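Local coordinates for periplasmic beta-glucosidase (Pseudomonas aeruginosa, PDB 6R5T) that hydrolyses glycosidic bonds as a family 3 glycoside hydrolase of the periplasm, probably releasing beta-D-glucose from the non-reducing ends of beta-glucosides, at the interface of chains A and B. Numbering follows the deposited sequence. Chains: chain A/B, Periplasmic beta-glucosidase.

The interface of chains A and B. Residues chain A 585, 594-596; chain B 190, 486-487.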
loop_
_atom_site.group_PDB
_atom_site.type_symbol
_atom_site.label_atom_id
_atom_site.label_comp_id
_atom_site.label_asym_id
_atom_site.label_seq_id
_atom_site.Cartn_x
_atom_site.Cartn_y
_atom_site.Cartn_z
ATOM N N ARG A 585 -6.675 0.324 18.213
ATOM C CA ARG A 585 -5.713 -0.522 18.964
ATOM C C ARG A 585 -4.319 -0.046 18.607
ATOM O O ARG A 585 -3.523 -0.768 18.010
ATOM C CB ARG A 585 -5.911 -2.010 18.637
ATOM C CG ARG A 585 -7.255 -2.528 19.120
ATOM C CD ARG A 585 -7.461 -3.983 18.754
ATOM N NE ARG A 585 -8.767 -4.395 19.219
ATOM C CZ ARG A 585 -9.197 -5.651 19.310
ATOM N NH1 ARG A 585 -8.390 -6.652 18.995
ATOM N NH2 ARG A 585 -10.432 -5.897 19.701
ATOM N N LYS A 594 0.514 -7.100 22.378
ATOM C CA LYS A 594 0.418 -8.017 21.235
ATOM C C LYS A 594 -0.758 -7.579 20.342
ATOM O O LYS A 594 -0.573 -7.549 19.121
ATOM C CB LYS A 594 0.208 -9.448 21.727
ATOM C CG LYS A 594 0.062 -10.455 20.589
ATOM C CD LYS A 594 0.025 -11.936 20.991
ATOM C CE LYS A 594 1.187 -12.754 20.438
ATOM N NZ LYS A 594 1.113 -14.197 20.812
ATOM N N TYR A 595 -1.921 -7.293 20.906
ATOM C CA TYR A 595 -3.163 -7.063 20.112
ATOM C C TYR A 595 -3.298 -5.579 19.792
ATOM O O TYR A 595 -4.283 -4.886 20.196
ATOM C CB TYR A 595 -4.386 -7.674 20.784
ATOM C CG TYR A 595 -4.300 -9.172 20.793
ATOM C CD1 TYR A 595 -4.560 -9.880 19.633
ATOM C CD2 TYR A 595 -3.833 -9.866 21.895
ATOM C CE1 TYR A 595 -4.416 -11.253 19.581
ATOM C CE2 TYR A 595 -3.667 -11.245 21.852
ATOM C CZ TYR A 595 -3.971 -11.938 20.700
ATOM O OH TYR A 595 -3.846 -13.297 20.644
ATOM N N THR A 596 -2.302 -5.110 19.049
ATOM C CA THR A 596 -2.234 -3.727 18.556
ATOM C C THR A 596 -1.860 -3.725 17.071
ATOM O O THR A 596 -1.507 -4.759 16.499
ATOM C CB THR A 596 -1.253 -2.918 19.402
ATOM O OG1 THR A 596 0.039 -3.521 19.267
ATOM C CG2 THR A 596 -1.657 -2.864 20.856
ATOM N N TYR B 190 -5.820 -4.002 12.094
ATOM C CA TYR B 190 -6.675 -2.950 12.639
ATOM C C TYR B 190 -6.403 -1.595 11.978
ATOM O O TYR B 190 -7.067 -0.626 12.342
ATOM C CB TYR B 190 -6.484 -2.793 14.139
ATOM C CG TYR B 190 -6.311 -4.059 14.918
ATOM C CD1 TYR B 190 -7.297 -5.037 14.912
ATOM C CD2 TYR B 190 -5.164 -4.267 15.661
ATOM C CE1 TYR B 190 -7.158 -6.164 15.707
ATOM C CE2 TYR B 190 -4.992 -5.392 16.434
ATOM C CZ TYR B 190 -5.982 -6.371 16.422
ATOM O OH TYR B 190 -5.897 -7.447 17.284
ATOM N N GLU B 486 -4.458 -13.171 14.173
ATOM C CA GLU B 486 -4.796 -11.777 14.506
ATOM C C GLU B 486 -3.555 -11.056 15.031
ATOM O O GLU B 486 -2.809 -11.602 15.930
ATOM C CB GLU B 486 -5.898 -11.757 15.547
ATOM C CG GLU B 486 -6.264 -10.363 15.951
ATOM C CD GLU B 486 -7.341 -10.282 17.009
ATOM O OE1 GLU B 486 -7.778 -11.371 17.457
ATOM O OE2 GLU B 486 -7.806 -9.145 17.359
ATOM N N ALA B 487 -3.370 -9.819 14.571
ATOM C CA ALA B 487 -2.285 -8.909 14.998
ATOM C C ALA B 487 -0.877 -9.383 14.616
ATOM O O ALA B 487 0.046 -8.544 14.723
ATOM C CB ALA B 487 -2.352 -8.620 16.486
HETATM O O HOH W 1 -1.131 -5.870 13.921
HETATM O O HOH W 2 1.302 -8.320 17.263
#
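The phenolic oxygen OH of B:Tyr190 is gripped from both chains. It accepts a bent hydrogen bond from the guanidinium nitrogen NH1 of A:Arg585 at 3.1 Å and donates to the carboxylate oxygen OE2 of B:Glu486 at 2.6 Å, meeting it on the anti side, somewhat out of the carboxylate plane. NH1 of A:Arg585 also lies 3.0 Å from OE2 of B:Glu486; no N-H of NH1 is directed at this oxygen, so the pair counts as a salt bridge and not a hydrogen bond. The bond from A:Arg585 and the bond to B:Glu486 OE2 together fix the hydroxyl's orientation. A:Arg585 runs extended from CG to NE and lays its CD methylene over the centre of the B:Tyr190 ring face, 3.6 Å from the centroid, a CH-pi contact. Its guanidinium is turned 54° from the ring, which rules out flat stacking.

At the ring's edge, CE2 of B:Tyr190 lies 3.5 Å from the carbonyl O of A:Thr596. With CG anti to its carbonyl carbon (chi1 -67°), A:Tyr595 presents its CD1 edge to the B:Tyr190 hydroxyl, which sits in its ring plane, and to the B:Glu486 carboxylate, whose plane is inclined 64° to the ring. Beyond it, the B:Ala487 methyl CB packs 3.4 Å from the carbonyl O of A:Lys594. Two waters converge on the B:Ala487 carbonyl, one linking it to the A:Lys594 O and the other to the A:Thr596 O.

B:Glu486, which lines the glycan pocket of chain B, is by family and position probably its general acid/base. This patch, one of two symmetry-related copies, therefore sets a loop of one subunit against the other's active site, and may help position that carboxylate if the crystallographic dimer is the biological one.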